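Local coordinates for periplasmic sugar-binding domain protein (PDB 3H75), which probably binds a carbohydrate in the periplasm, as a two-domain member of the bacterial solute-binding protein 2 family, at residues D64-N70 against I87-N93. Sequence-based numbering, arbitrary orientation.
Sequences DYLMLVN and IKLFIVN
The Y65 ring and the aliphatic chain of K88 run side by side in the same direction, CE1 of the ring lying 3.4 Å from K88 CD in an oblique approach; at the F90 ring, CG of selenomethionine M67 comes in at the edge, near the ring plane. These pairs project from one face of two neighbouring parallel strands, 65-69 and 88-93, joined through helix 74-82 in a beta-alpha-beta crossover of the six-stranded sheet in one domain of the periplasmic binding protein fold. K88 is extended beyond CG, with chi2 at 177°, which carries its amine along the tyrosine to the hydroxyl end. There water 1 donates to Y65 OH and accepts from K88 NZ, while both groups also bind D276 OD2, the lysine through a salt bridge. A phenylalanine in place of Y65 would probably leave water 1 and D276 without their hydroxyl partner and the lysine amine less firmly positioned. Further along this face, helices 265-277 and 17-33 pack on M67, whose CG meets V92 CG1 at 3.9 Å.

The other face, toward helix 74-82, is aliphatic: L66 CB touches L89 CD2 at 3.6 Å, and I91 CD1 presses against L68 CG at 3.5 Å. Six backbone hydrogen bonds join the strands, from K88 N to D64 O through to the last, N70 N to V92 O at 3.2 Å. Beyond it, water 2 donates to N70 O at 2.8 Å and, weakly, to V92 O at 3.4 Å.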
ATOM      1  N   ASP A  64     -24.139   0.259   6.641  1.00 13.99           N
ATOM      2  CA  ASP A  64     -24.395   1.535   5.987  1.00 14.50           C
ATOM      3  C   ASP A  64     -23.435   1.680   4.812  1.00 14.23           C
ATOM      4  O   ASP A  64     -23.812   2.163   3.744  1.00 13.73           O
ATOM      5  CB  ASP A  64     -24.187   2.700   6.959  1.00 16.75           C
ATOM      6  CG  ASP A  64     -25.200   2.711   8.084  1.00 19.57           C
ATOM      7  OD1 ASP A  64     -26.403   2.555   7.796  1.00 21.42           O
ATOM      8  OD2 ASP A  64     -24.799   2.884   9.255  1.00 20.58           O
ATOM      9  N   TYR A  65     -22.194   1.245   5.023  1.00 12.34           N
ATOM     10  CA  TYR A  65     -21.148   1.326   4.008  1.00 12.60           C
ATOM     11  C   TYR A  65     -20.446  -0.007   3.778  1.00 10.86           C
ATOM     12  O   TYR A  65     -20.270  -0.804   4.707  1.00 10.94           O
ATOM     13  CB  TYR A  65     -20.078   2.340   4.430  1.00 13.95           C
ATOM     14  CG  TYR A  65     -20.585   3.744   4.638  1.00 13.43           C
ATOM     15  CD1 TYR A  65     -20.612   4.657   3.586  1.00 13.83           C
ATOM     16  CD2 TYR A  65     -21.056   4.155   5.885  1.00 14.85           C
ATOM     17  CE1 TYR A  65     -21.098   5.951   3.770  1.00 15.29           C
ATOM     18  CE2 TYR A  65     -21.547   5.445   6.078  1.00 15.17           C
ATOM     19  CZ  TYR A  65     -21.565   6.334   5.015  1.00 15.84           C
ATOM     20  OH  TYR A  65     -22.069   7.601   5.199  1.00 16.29           O
ATOM     21  N   LEU A  66     -20.032  -0.222   2.533  1.00 10.54           N
ATOM     22  CA  LEU A  66     -19.290  -1.409   2.130  1.00 10.50           C
ATOM     23  C   LEU A  66     -18.012  -0.841   1.513  1.00 10.94           C
ATOM     24  O   LEU A  66     -18.067  -0.103   0.527  1.00 10.60           O
ATOM     25  CB  LEU A  66     -20.069  -2.208   1.075  1.00 11.59           C
ATOM     26  CG  LEU A  66     -19.849  -3.717   0.875  1.00 17.41           C
ATOM     27  CD1 LEU A  66     -19.750  -4.010  -0.617  1.00 14.33           C
ATOM     28  CD2 LEU A  66     -18.611  -4.206   1.613  1.00 13.46           C
HETATM   29  N   MSE A  67     -16.869  -1.154   2.114  1.00  9.49           N
HETATM   30  CA  MSE A  67     -15.587  -0.676   1.618  1.00  9.65           C
HETATM   31  C   MSE A  67     -14.827  -1.828   0.976  1.00  8.83           C
HETATM   32  O   MSE A  67     -14.801  -2.931   1.507  1.00  7.11           O
HETATM   33  CB  MSE A  67     -14.764  -0.097   2.762  1.00 10.30           C
HETATM   34  CG  MSE A  67     -13.535   0.662   2.307  1.00 11.39           C
HETATM   35 SE   MSE A  67     -12.544   1.294   3.847  1.00 24.04          SE
HETATM   36  CE  MSE A  67     -13.941   2.108   4.857  1.00 13.87           C
ATOM     37  N   LEU A  68     -14.217  -1.578  -0.172  1.00  8.84           N
ATOM     38  CA  LEU A  68     -13.478  -2.625  -0.861  1.00  8.38           C
ATOM     39  C   LEU A  68     -12.325  -2.041  -1.653  1.00  9.15           C
ATOM     40  O   LEU A  68     -12.340  -0.863  -2.017  1.00  7.61           O
ATOM     41  CB  LEU A  68     -14.399  -3.391  -1.818  1.00 12.71           C
ATOM     42  CG  LEU A  68     -15.091  -2.543  -2.895  1.00 12.56           C
ATOM     43  CD1 LEU A  68     -15.235  -3.348  -4.184  1.00 16.80           C
ATOM     44  CD2 LEU A  68     -16.445  -2.071  -2.384  1.00 13.93           C
ATOM     45  N   VAL A  69     -11.329  -2.877  -1.919  1.00  9.79           N
ATOM     46  CA  VAL A  69     -10.166  -2.463  -2.687  1.00 10.37           C
ATOM     47  C   VAL A  69     -10.501  -2.628  -4.161  1.00 12.76           C
ATOM     48  O   VAL A  69     -11.161  -3.588  -4.553  1.00 12.89           O
ATOM     49  CB  VAL A  69      -8.942  -3.328  -2.338  1.00 11.39           C
ATOM     50  CG1 VAL A  69      -7.759  -2.923  -3.192  1.00 15.54           C
ATOM     51  CG2 VAL A  69      -8.608  -3.175  -0.854  1.00 10.79           C
ATOM     52  N   ASN A  70     -10.049  -1.689  -4.984  1.00 12.84           N
ATOM     53  CA  ASN A  70     -10.345  -1.767  -6.403  1.00 16.36           C
ATOM     54  C   ASN A  70      -9.474  -2.786  -7.129  1.00 20.18           C
ATOM     55  O   ASN A  70      -8.295  -2.974  -6.801  1.00 18.61           O
ATOM     56  CB  ASN A  70     -10.185  -0.389  -7.050  1.00 15.75           C
ATOM     57  CG  ASN A  70     -11.012  -0.240  -8.310  1.00 16.71           C
ATOM     58  OD1 ASN A  70     -11.763  -1.142  -8.682  1.00 14.26           O
ATOM     59  ND2 ASN A  70     -10.885   0.903  -8.973  1.00 16.06           N
ATOM     60  N   ILE A  87     -26.885   0.147   0.143  1.00 20.02           N
ATOM     61  CA  ILE A  87     -25.589   0.260   0.799  1.00 18.45           C
ATOM     62  C   ILE A  87     -24.700   1.217   0.019  1.00 16.17           C
ATOM     63  O   ILE A  87     -24.628   1.149  -1.209  1.00 15.83           O
ATOM     64  CB  ILE A  87     -24.872  -1.100   0.872  1.00 17.21           C
ATOM     65  CG1 ILE A  87     -25.748  -2.110   1.614  1.00 18.33           C
ATOM     66  CG2 ILE A  87     -23.525  -0.945   1.584  1.00 17.06           C
ATOM     67  CD1 ILE A  87     -25.154  -3.506   1.676  1.00 18.70           C
ATOM     68  N   LYS A  88     -24.039   2.115   0.738  1.00 15.37           N
ATOM     69  CA  LYS A  88     -23.137   3.076   0.118  1.00 14.75           C
ATOM     70  C   LYS A  88     -21.791   2.384  -0.056  1.00 14.50           C
ATOM     71  O   LYS A  88     -21.323   1.694   0.849  1.00 13.66           O
ATOM     72  CB  LYS A  88     -22.990   4.314   1.007  1.00 15.79           C
ATOM     73  CG  LYS A  88     -24.260   5.157   1.125  1.00 19.40           C
ATOM     74  CD  LYS A  88     -24.058   6.325   2.078  1.00 22.07           C
ATOM     75  CE  LYS A  88     -25.286   7.219   2.137  1.00 24.49           C
ATOM     76  NZ  LYS A  88     -25.046   8.404   3.007  1.00 28.42           N
ATOM     77  N   LEU A  89     -21.175   2.555  -1.220  1.00 12.57           N
ATOM     78  CA  LEU A  89     -19.892   1.921  -1.491  1.00 13.78           C
ATOM     79  C   LEU A  89     -18.725   2.886  -1.448  1.00 12.71           C
ATOM     80  O   LEU A  89     -18.853   4.053  -1.823  1.00 12.47           O
ATOM     81  CB  LEU A  89     -19.899   1.259  -2.868  1.00 15.51           C
ATOM     82  CG  LEU A  89     -20.957   0.203  -3.178  1.00 20.48           C
ATOM     83  CD1 LEU A  89     -20.735  -0.313  -4.592  1.00 22.06           C
ATOM     84  CD2 LEU A  89     -20.872  -0.926  -2.178  1.00 19.53           C
ATOM     85  N   PHE A  90     -17.581   2.384  -1.001  1.00 10.58           N
ATOM     86  CA  PHE A  90     -16.372   3.186  -0.947  1.00 11.31           C
ATOM     87  C   PHE A  90     -15.239   2.323  -1.489  1.00  9.99           C
ATOM     88  O   PHE A  90     -14.913   1.279  -0.921  1.00  9.57           O
ATOM     89  CB  PHE A  90     -16.070   3.624   0.482  1.00 12.09           C
ATOM     90  CG  PHE A  90     -15.206   4.845   0.559  1.00 13.04           C
ATOM     91  CD1 PHE A  90     -15.637   6.043   0.002  1.00 12.13           C
ATOM     92  CD2 PHE A  90     -13.955   4.795   1.164  1.00 13.69           C
ATOM     93  CE1 PHE A  90     -14.833   7.184   0.042  1.00 14.76           C
ATOM     94  CE2 PHE A  90     -13.143   5.924   1.209  1.00 15.77           C
ATOM     95  CZ  PHE A  90     -13.584   7.125   0.644  1.00 14.44           C
ATOM     96  N   ILE A  91     -14.660   2.767  -2.601  1.00  9.50           N
ATOM     97  CA  ILE A  91     -13.574   2.063  -3.283  1.00 11.13           C
ATOM     98  C   ILE A  91     -12.233   2.658  -2.869  1.00 11.84           C
ATOM     99  O   ILE A  91     -12.019   3.863  -2.993  1.00 11.76           O
ATOM    100  CB  ILE A  91     -13.723   2.205  -4.812  1.00 15.16           C
ATOM    101  CG1 ILE A  91     -15.124   1.768  -5.241  1.00 18.13           C
ATOM    102  CG2 ILE A  91     -12.648   1.397  -5.521  1.00 16.36           C
ATOM    103  CD1 ILE A  91     -15.460   0.341  -4.889  1.00 20.13           C
ATOM    104  N   VAL A  92     -11.317   1.818  -2.396  1.00 10.91           N
ATOM    105  CA  VAL A  92     -10.036   2.338  -1.948  1.00 13.21           C
ATOM    106  C   VAL A  92      -8.787   1.785  -2.606  1.00 15.12           C
ATOM    107  O   VAL A  92      -8.823   0.782  -3.326  1.00 14.25           O
ATOM    108  CB  VAL A  92      -9.875   2.158  -0.420  1.00 12.93           C
ATOM    109  CG1 VAL A  92     -10.981   2.901   0.305  1.00 14.13           C
ATOM    110  CG2 VAL A  92      -9.895   0.673  -0.061  1.00 13.44           C
ATOM    111  N   ASN A  93      -7.687   2.492  -2.340  1.00 15.97           N
ATOM    112  CA  ASN A  93      -6.335   2.174  -2.803  1.00 18.62           C
ATOM    113  C   ASN A  93      -5.980   2.480  -4.260  1.00 19.16           C
ATOM    114  O   ASN A  93      -4.853   2.878  -4.543  1.00 21.73           O
ATOM    115  CB  ASN A  93      -6.007   0.721  -2.456  1.00 16.90           C
ATOM    116  CG  ASN A  93      -5.836   0.510  -0.956  1.00 20.31           C
ATOM    117  OD1 ASN A  93      -6.135   1.398  -0.152  1.00 18.14           O
ATOM    118  ND2 ASN A  93      -5.359  -0.668  -0.573  1.00 20.59           N
TER
HETATM  119  O   HOH W   1     -24.745   7.056   5.771  1.00 26.58           O
HETATM  120  O   HOH W   2      -6.885  -0.931  -5.513  1.00 22.10           O